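Local coordinates for hypothetical protein (PDB 2H6L), which is of unknown function but binds zinc through a histidine cluster and assembles from three copies of a PPC-domain chain, at residues 11-16 with 114-119; 20-25 with 108-113. All coordinates share one frame; numbering follows the deposited sequence.

Contact 1: 11-16 with 114-119; sequences GFLLRL and EVFVLP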
ATOM      1  N   GLY A  11      -5.852   3.901 -15.790  1.00 23.28           N
ATOM      2  CA  GLY A  11      -6.039   3.706 -14.370  1.00 20.03           C
ATOM      3  C   GLY A  11      -7.483   3.297 -14.158  1.00 18.71           C
ATOM      4  O   GLY A  11      -8.374   3.770 -14.857  1.00 16.28           O
ATOM      5  N   PHE A  12      -7.723   2.419 -13.194  1.00 18.20           N
ATOM      6  CA  PHE A  12      -9.078   1.959 -12.930  1.00 19.12           C
ATOM      7  C   PHE A  12      -9.417   1.920 -11.454  1.00 19.44           C
ATOM      8  O   PHE A  12      -8.612   1.497 -10.629  1.00 19.64           O
ATOM      9  CB  PHE A  12      -9.279   0.547 -13.481  1.00 18.19           C
ATOM     10  CG  PHE A  12      -9.177   0.452 -14.970  1.00 17.94           C
ATOM     11  CD1 PHE A  12     -10.246   0.828 -15.773  1.00 17.96           C
ATOM     12  CD2 PHE A  12      -8.021  -0.037 -15.570  1.00 18.01           C
ATOM     13  CE1 PHE A  12     -10.173   0.719 -17.151  1.00 18.31           C
ATOM     14  CE2 PHE A  12      -7.931  -0.151 -16.952  1.00 18.76           C
ATOM     15  CZ  PHE A  12      -9.009   0.225 -17.747  1.00 20.66           C
ATOM     16  N   LEU A  13     -10.620   2.375 -11.129  1.00 19.33           N
ATOM     17  CA  LEU A  13     -11.111   2.312  -9.765  1.00 18.67           C
ATOM     18  C   LEU A  13     -12.333   1.417  -9.926  1.00 19.06           C
ATOM     19  O   LEU A  13     -13.150   1.640 -10.809  1.00 21.32           O
ATOM     20  CB  LEU A  13     -11.522   3.693  -9.252  1.00 16.88           C
ATOM     21  CG  LEU A  13     -10.409   4.637  -8.790  1.00 19.17           C
ATOM     22  CD1 LEU A  13     -11.027   5.952  -8.289  1.00 17.12           C
ATOM     23  CD2 LEU A  13      -9.603   3.979  -7.679  1.00 17.67           C
ATOM     24  N   LEU A  14     -12.454   0.387  -9.106  1.00 17.29           N
ATOM     25  CA  LEU A  14     -13.602  -0.490  -9.250  1.00 18.50           C
ATOM     26  C   LEU A  14     -14.372  -0.609  -7.956  1.00 18.49           C
ATOM     27  O   LEU A  14     -13.795  -0.560  -6.869  1.00 19.46           O
ATOM     28  CB  LEU A  14     -13.170  -1.903  -9.669  1.00 17.48           C
ATOM     29  CG  LEU A  14     -11.914  -2.129 -10.506  1.00 18.05           C
ATOM     30  CD1 LEU A  14     -11.689  -3.630 -10.611  1.00 18.53           C
ATOM     31  CD2 LEU A  14     -12.037  -1.506 -11.893  1.00 18.06           C
ATOM     32  N   ARG A  15     -15.685  -0.751  -8.083  1.00 19.22           N
ATOM     33  CA  ARG A  15     -16.543  -0.964  -6.926  1.00 18.36           C
ATOM     34  C   ARG A  15     -16.950  -2.422  -7.084  1.00 18.95           C
ATOM     35  O   ARG A  15     -17.705  -2.757  -7.994  1.00 18.25           O
ATOM     36  CB  ARG A  15     -17.792  -0.069  -6.971  1.00 18.59           C
ATOM     37  CG  ARG A  15     -18.839  -0.467  -5.926  1.00 19.65           C
ATOM     38  CD  ARG A  15     -20.101   0.391  -5.965  1.00 19.06           C
ATOM     39  NE  ARG A  15     -21.109  -0.144  -5.056  1.00 20.96           N
ATOM     40  CZ  ARG A  15     -22.259   0.453  -4.744  1.00 21.15           C
ATOM     41  NH1 ARG A  15     -22.582   1.630  -5.267  1.00 19.97           N
ATOM     42  NH2 ARG A  15     -23.080  -0.128  -3.883  1.00 20.53           N
ATOM     43  N   LEU A  16     -16.425  -3.288  -6.222  1.00 19.01           N
ATOM     44  CA  LEU A  16     -16.738  -4.711  -6.276  1.00 21.35           C
ATOM     45  C   LEU A  16     -18.146  -5.004  -5.795  1.00 21.44           C
ATOM     46  O   LEU A  16     -18.735  -4.209  -5.069  1.00 21.47           O
ATOM     47  CB  LEU A  16     -15.744  -5.503  -5.425  1.00 22.45           C
ATOM     48  CG  LEU A  16     -14.446  -5.917  -6.119  1.00 23.69           C
ATOM     49  CD1 LEU A  16     -13.913  -4.774  -6.948  1.00 24.18           C
ATOM     50  CD2 LEU A  16     -13.433  -6.366  -5.084  1.00 22.49           C
ATOM     51  N   GLU A 114     -13.167  -1.100  -2.760  1.00 18.21           N
ATOM     52  CA  GLU A 114     -12.791  -0.141  -3.783  1.00 17.43           C
ATOM     53  C   GLU A 114     -11.363  -0.514  -4.159  1.00 17.70           C
ATOM     54  O   GLU A 114     -10.450  -0.456  -3.338  1.00 16.87           O
ATOM     55  CB  GLU A 114     -12.890   1.284  -3.217  1.00 17.59           C
ATOM     56  CG  GLU A 114     -14.272   1.555  -2.599  1.00 16.77           C
ATOM     57  CD  GLU A 114     -14.447   2.950  -1.985  1.00 18.66           C
ATOM     58  OE1 GLU A 114     -13.452   3.573  -1.562  1.00 16.39           O
ATOM     59  OE2 GLU A 114     -15.605   3.412  -1.906  1.00 15.48           O
ATOM     60  N   VAL A 115     -11.188  -0.909  -5.413  1.00 16.99           N
ATOM     61  CA  VAL A 115      -9.897  -1.357  -5.903  1.00 17.83           C
ATOM     62  C   VAL A 115      -9.269  -0.395  -6.895  1.00 17.36           C
ATOM     63  O   VAL A 115      -9.957   0.176  -7.741  1.00 19.33           O
ATOM     64  CB  VAL A 115     -10.035  -2.739  -6.606  1.00 16.83           C
ATOM     65  CG1 VAL A 115      -8.662  -3.311  -6.924  1.00 17.15           C
ATOM     66  CG2 VAL A 115     -10.834  -3.692  -5.732  1.00 18.77           C
ATOM     67  N   PHE A 116      -7.961  -0.208  -6.781  1.00 15.73           N
ATOM     68  CA  PHE A 116      -7.254   0.645  -7.720  1.00 16.59           C
ATOM     69  C   PHE A 116      -6.423  -0.301  -8.559  1.00 16.23           C
ATOM     70  O   PHE A 116      -5.630  -1.074  -8.027  1.00 15.17           O
ATOM     71  CB  PHE A 116      -6.322   1.632  -7.013  1.00 16.72           C
ATOM     72  CG  PHE A 116      -5.452   2.419  -7.961  1.00 19.16           C
ATOM     73  CD1 PHE A 116      -6.016   3.120  -9.025  1.00 20.23           C
ATOM     74  CD2 PHE A 116      -4.069   2.452  -7.799  1.00 20.21           C
ATOM     75  CE1 PHE A 116      -5.222   3.835  -9.919  1.00 21.59           C
ATOM     76  CE2 PHE A 116      -3.267   3.162  -8.684  1.00 21.69           C
ATOM     77  CZ  PHE A 116      -3.843   3.858  -9.747  1.00 20.28           C
ATOM     78  N   VAL A 117      -6.623  -0.262  -9.866  1.00 16.50           N
ATOM     79  CA  VAL A 117      -5.862  -1.125 -10.756  1.00 18.60           C
ATOM     80  C   VAL A 117      -5.018  -0.267 -11.682  1.00 18.09           C
ATOM     81  O   VAL A 117      -5.539   0.597 -12.384  1.00 20.10           O
ATOM     82  CB  VAL A 117      -6.786  -2.015 -11.595  1.00 17.87           C
ATOM     83  CG1 VAL A 117      -5.962  -2.865 -12.550  1.00 19.38           C
ATOM     84  CG2 VAL A 117      -7.624  -2.892 -10.680  1.00 17.32           C
ATOM     85  N   LEU A 118      -3.711  -0.502 -11.669  1.00 19.27           N
ATOM     86  CA  LEU A 118      -2.793   0.248 -12.518  1.00 18.49           C
ATOM     87  C   LEU A 118      -2.190  -0.720 -13.522  1.00 19.60           C
ATOM     88  O   LEU A 118      -1.207  -1.408 -13.223  1.00 18.35           O
ATOM     89  CB  LEU A 118      -1.679   0.879 -11.672  1.00 19.18           C
ATOM     90  CG  LEU A 118      -0.692   1.810 -12.381  1.00 18.66           C
ATOM     91  CD1 LEU A 118      -1.397   3.085 -12.821  1.00 19.98           C
ATOM     92  CD2 LEU A 118       0.439   2.155 -11.438  1.00 22.29           C
ATOM     93  N   PRO A 119      -2.790  -0.811 -14.722  1.00 20.70           N
ATOM     94  CA  PRO A 119      -2.263  -1.723 -15.741  1.00 20.79           C
ATOM     95  C   PRO A 119      -0.853  -1.319 -16.164  1.00 21.52           C
ATOM     96  O   PRO A 119      -0.517  -0.132 -16.201  1.00 19.39           O
ATOM     97  CB  PRO A 119      -3.282  -1.603 -16.876  1.00 20.72           C
ATOM     98  CG  PRO A 119      -3.808  -0.203 -16.715  1.00 21.36           C
ATOM     99  CD  PRO A 119      -3.975  -0.090 -15.222  1.00 18.60           C
TER
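Strands 11-15 and 114-119 run antiparallel, their axes 4.6 Å apart and their directions 160° from one another, with Phe-12 facing Val-117 and Leu-14 facing Val-115 as hydrogen-bonded pairs. Each pair is closed by two backbone bonds lying in the carbonyl planes; the straightest runs from Val-117 N to Phe-12 O, 2.8 Å at 170°. These four side chains share one face, where Phe-12 and Leu-14 meet Phe-29 and Val-115 meets Ile-26 of helix 22-33; branched apolar side chains suit a face buried under a helix. The Phe-12 ring, its CG anti to the carbonyl carbon (chi1 -65°), crosses Pro-119 at about a right angle, CD2 lying 4.1 Å from Pro-119 CD, and stacks edge-to-face with Phe-29. Leu-14 crosses its diagonal neighbour Val-117 obliquely, CD1 4.1 Å from Val-117 CG2. Packing is tightest where Leu-16 CD1 presses on Val-115 CG2 at 3.5 Å, closer than a normal carbon contact. On the opposite face Leu-13 CD2 touches Phe-116 CD1 at 3.9 Å, next to Glu-114, whose extended side chain binds His-89, Asn-78 and Arg-127 of the second subunit. Residues 11-15 also pair antiparallel with a strand of that subunit, so the sheet continues across the interface. The apolar face thus packs sheet against helix, while Glu-114 probably helps orient and polarise the zinc-binding imidazole through His-89 ND1.

Contact 2: 20-25 with 108-113; sequences KDLVRQ and AEVFAC
The N-terminus of helix 22-33 docks against the end of strand 99-110 through three hydrogen bonds whose donors come by turns from the strand and from the helix start. Leu-22 N points nearly along the C=O axis of Ala-108 at 2.7 Å from its O. Val-110 N answers with a bond to Lys-20 O, 3.0 Å long, arriving from above the carbonyl plane. At the far end of the seam Asp-21, the N-cap, uses both carboxylate oxygens: with CG anti to the backbone N (chi1 -174°), OD2 takes Arg-24 N through its anti lone pair at 2.8 Å, while OD1 is met by Ala-108 N from above the carboxylate plane at 3.0 Å.

Beneath this polar seam the packing is close. Leu-22 crosses Val-110 at about a right angle, its CB 3.8 Å from Val-110 CG2, and its CD1 reaches Cys-113 SG at 3.9 Å. The small methyl of Ala-108 lets the helix come near, CB to CB 4.0 Å from Leu-22; Ile-72 and Leu-75 continue this apolar layer. Gln-25 lays NE2 over Val-110 CG2 at 3.7 Å, and NE2 also makes a weak hydrogen bond to Lys-20 O, while OE1 accepts from Asp-17 N.

The outer side is looser: Lys-20 is exposed, its CB leaving the backbone away from the strand, and partly exposed Glu-109 forms a salt bridge with Arg-47. One short carboxylate, that of Asp-21, thus caps the helix, where its charge probably interacts favourably with the positive end of the dipole, and ties it to the strand.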
ATOM      1  N   LYS A  20     -19.569 -11.395  -3.288  1.00 23.22           N
ATOM      2  CA  LYS A  20     -18.780 -12.171  -4.247  1.00 24.16           C
ATOM      3  C   LYS A  20     -17.312 -12.166  -3.832  1.00 23.79           C
ATOM      4  O   LYS A  20     -16.883 -11.274  -3.106  1.00 23.22           O
ATOM      5  CB  LYS A  20     -18.904 -11.566  -5.649  1.00 25.20           C
ATOM      6  CG  LYS A  20     -20.325 -11.489  -6.178  1.00 28.74           C
ATOM      7  CD  LYS A  20     -20.909 -12.876  -6.407  1.00 29.61           C
ATOM      8  CE  LYS A  20     -22.326 -12.787  -6.978  1.00 32.37           C
ATOM      9  NZ  LYS A  20     -22.849 -14.119  -7.403  1.00 34.69           N
ATOM     10  N   ASP A  21     -16.542 -13.145  -4.308  1.00 22.34           N
ATOM     11  CA  ASP A  21     -15.122 -13.229  -3.960  1.00 20.86           C
ATOM     12  C   ASP A  21     -14.304 -12.055  -4.484  1.00 18.84           C
ATOM     13  O   ASP A  21     -14.397 -11.677  -5.649  1.00 18.70           O
ATOM     14  CB  ASP A  21     -14.504 -14.528  -4.480  1.00 20.31           C
ATOM     15  CG  ASP A  21     -13.069 -14.712  -4.009  1.00 19.37           C
ATOM     16  OD1 ASP A  21     -12.873 -14.979  -2.808  1.00 21.38           O
ATOM     17  OD2 ASP A  21     -12.138 -14.572  -4.829  1.00 19.75           O
ATOM     18  N   LEU A  22     -13.476 -11.499  -3.612  1.00 20.19           N
ATOM     19  CA  LEU A  22     -12.652 -10.360  -3.967  1.00 18.86           C
ATOM     20  C   LEU A  22     -11.680 -10.692  -5.097  1.00 19.22           C
ATOM     21  O   LEU A  22     -11.658 -10.012  -6.115  1.00 16.38           O
ATOM     22  CB  LEU A  22     -11.892  -9.875  -2.725  1.00 20.89           C
ATOM     23  CG  LEU A  22     -11.490  -8.398  -2.725  1.00 20.06           C
ATOM     24  CD1 LEU A  22     -10.962  -7.984  -1.359  1.00 18.45           C
ATOM     25  CD2 LEU A  22     -10.454  -8.172  -3.801  1.00 22.62           C
ATOM     26  N   VAL A  23     -10.888 -11.749  -4.923  1.00 18.21           N
ATOM     27  CA  VAL A  23      -9.922 -12.136  -5.942  1.00 18.24           C
ATOM     28  C   VAL A  23     -10.591 -12.459  -7.272  1.00 19.82           C
ATOM     29  O   VAL A  23     -10.150 -12.002  -8.323  1.00 20.58           O
ATOM     30  CB  VAL A  23      -9.101 -13.366  -5.506  1.00 18.71           C
ATOM     31  CG1 VAL A  23      -7.980 -13.624  -6.508  1.00 15.94           C
ATOM     32  CG2 VAL A  23      -8.541 -13.150  -4.117  1.00 20.58           C
ATOM     33  N   ARG A  24     -11.661 -13.246  -7.228  1.00 22.19           N
ATOM     34  CA  ARG A  24     -12.368 -13.634  -8.447  1.00 22.11           C
ATOM     35  C   ARG A  24     -12.895 -12.457  -9.264  1.00 20.57           C
ATOM     36  O   ARG A  24     -12.808 -12.465 -10.496  1.00 19.59           O
ATOM     37  CB  ARG A  24     -13.525 -14.579  -8.112  1.00 24.84           C
ATOM     38  CG  ARG A  24     -13.089 -15.873  -7.435  1.00 31.39           C
ATOM     39  CD  ARG A  24     -12.224 -16.727  -8.347  1.00 34.51           C
ATOM     40  NE  ARG A  24     -11.695 -17.897  -7.649  1.00 39.11           N
ATOM     41  CZ  ARG A  24     -10.990 -18.865  -8.228  1.00 40.10           C
ATOM     42  NH1 ARG A  24     -10.724 -18.813  -9.527  1.00 40.97           N
ATOM     43  NH2 ARG A  24     -10.547 -19.884  -7.508  1.00 40.96           N
ATOM     44  N   GLN A  25     -13.444 -11.451  -8.590  1.00 19.59           N
ATOM     45  CA  GLN A  25     -13.978 -10.287  -9.290  1.00 18.19           C
ATOM     46  C   GLN A  25     -12.887  -9.533 -10.030  1.00 17.79           C
ATOM     47  O   GLN A  25     -13.063  -9.144 -11.179  1.00 19.11           O
ATOM     48  CB  GLN A  25     -14.675  -9.348  -8.313  1.00 18.82           C
ATOM     49  CG  GLN A  25     -15.912  -9.954  -7.693  1.00 21.49           C
ATOM     50  CD  GLN A  25     -16.730  -8.948  -6.915  1.00 22.99           C
ATOM     51  OE1 GLN A  25     -17.255  -7.989  -7.479  1.00 22.71           O
ATOM     52  NE2 GLN A  25     -16.840  -9.163  -5.612  1.00 26.46           N
ATOM     53  N   ALA A 108     -11.802 -13.931  -0.265  1.00 17.20           N
ATOM     54  CA  ALA A 108     -12.463 -12.990   0.617  1.00 15.29           C
ATOM     55  C   ALA A 108     -13.825 -12.640   0.046  1.00 15.80           C
ATOM     56  O   ALA A 108     -13.959 -12.330  -1.136  1.00 15.49           O
ATOM     57  CB  ALA A 108     -11.629 -11.727   0.779  1.00 16.47           C
ATOM     58  N   GLU A 109     -14.841 -12.719   0.893  1.00 17.20           N
ATOM     59  CA  GLU A 109     -16.186 -12.369   0.481  1.00 18.32           C
ATOM     60  C   GLU A 109     -16.255 -10.867   0.678  1.00 17.66           C
ATOM     61  O   GLU A 109     -15.966 -10.369   1.760  1.00 17.14           O
ATOM     62  CB  GLU A 109     -17.212 -13.056   1.367  1.00 19.40           C
ATOM     63  CG  GLU A 109     -18.632 -12.932   0.864  1.00 24.71           C
ATOM     64  CD  GLU A 109     -19.614 -13.672   1.747  1.00 28.30           C
ATOM     65  OE1 GLU A 109     -19.317 -14.831   2.114  1.00 30.43           O
ATOM     66  OE2 GLU A 109     -20.680 -13.101   2.068  1.00 29.83           O
ATOM     67  N   VAL A 110     -16.629 -10.150  -0.370  1.00 17.29           N
ATOM     68  CA  VAL A 110     -16.712  -8.699  -0.298  1.00 18.48           C
ATOM     69  C   VAL A 110     -17.942  -8.120   0.410  1.00 20.79           C
ATOM     70  O   VAL A 110     -19.068  -8.608   0.234  1.00 18.59           O
ATOM     71  CB  VAL A 110     -16.678  -8.089  -1.706  1.00 17.78           C
ATOM     72  CG1 VAL A 110     -16.948  -6.592  -1.628  1.00 20.10           C
ATOM     73  CG2 VAL A 110     -15.341  -8.360  -2.356  1.00 17.92           C
ATOM     74  N   PHE A 111     -17.711  -7.078   1.210  1.00 18.72           N
ATOM     75  CA  PHE A 111     -18.791  -6.363   1.874  1.00 18.62           C
ATOM     76  C   PHE A 111     -18.876  -5.077   1.057  1.00 18.90           C
ATOM     77  O   PHE A 111     -19.920  -4.748   0.481  1.00 19.69           O
ATOM     78  CB  PHE A 111     -18.456  -6.020   3.324  1.00 19.01           C
ATOM     79  CG  PHE A 111     -19.543  -5.233   4.015  1.00 18.39           C
ATOM     80  CD1 PHE A 111     -20.748  -5.841   4.362  1.00 17.50           C
ATOM     81  CD2 PHE A 111     -19.393  -3.874   4.249  1.00 19.28           C
ATOM     82  CE1 PHE A 111     -21.786  -5.109   4.927  1.00 16.65           C
ATOM     83  CE2 PHE A 111     -20.427  -3.123   4.815  1.00 21.06           C
ATOM     84  CZ  PHE A 111     -21.629  -3.743   5.153  1.00 19.63           C
ATOM     85  N   ALA A 112     -17.754  -4.362   1.011  1.00 17.56           N
ATOM     86  CA  ALA A 112     -17.609  -3.131   0.238  1.00 18.04           C
ATOM     87  C   ALA A 112     -16.122  -3.032  -0.076  1.00 19.05           C
ATOM     88  O   ALA A 112     -15.288  -3.004   0.834  1.00 17.32           O
ATOM     89  CB  ALA A 112     -18.066  -1.915   1.043  1.00 18.74           C
ATOM     90  N   CYS A 113     -15.787  -2.991  -1.363  1.00 19.99           N
ATOM     91  CA  CYS A 113     -14.389  -2.927  -1.763  1.00 18.76           C
ATOM     92  C   CYS A 113     -14.137  -1.990  -2.934  1.00 18.83           C
ATOM     93  O   CYS A 113     -14.802  -2.065  -3.957  1.00 18.35           O
ATOM     94  CB  CYS A 113     -13.892  -4.332  -2.113  1.00 20.65           C
ATOM     95  SG  CYS A 113     -12.115  -4.446  -2.422  1.00 19.93           S
TER

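Leu-16 joins the two contacts, whose centres lie 13 Å apart. Its N is 3.0 Å from Cys-113 O, a probable hydrogen bond that carries the pairing of contact 1 toward the corner at 111-112, and its CD2 packs on Leu-22 CG at 3.7 Å and on Val-110 CG2 at 3.9 Å. Contact 1 joins two strands, contact 2 joins the helix start to the strand that precedes strand 113-119, and both reach the same sheet. Zinc is held by His-89, His-91 and His-104; Glu-114 of contact 1, a second-shell partner of His-89 of the second subunit, has its side chain about 7 Å from a bound ion, that of Cys-113 in contact 2 about 10 Å.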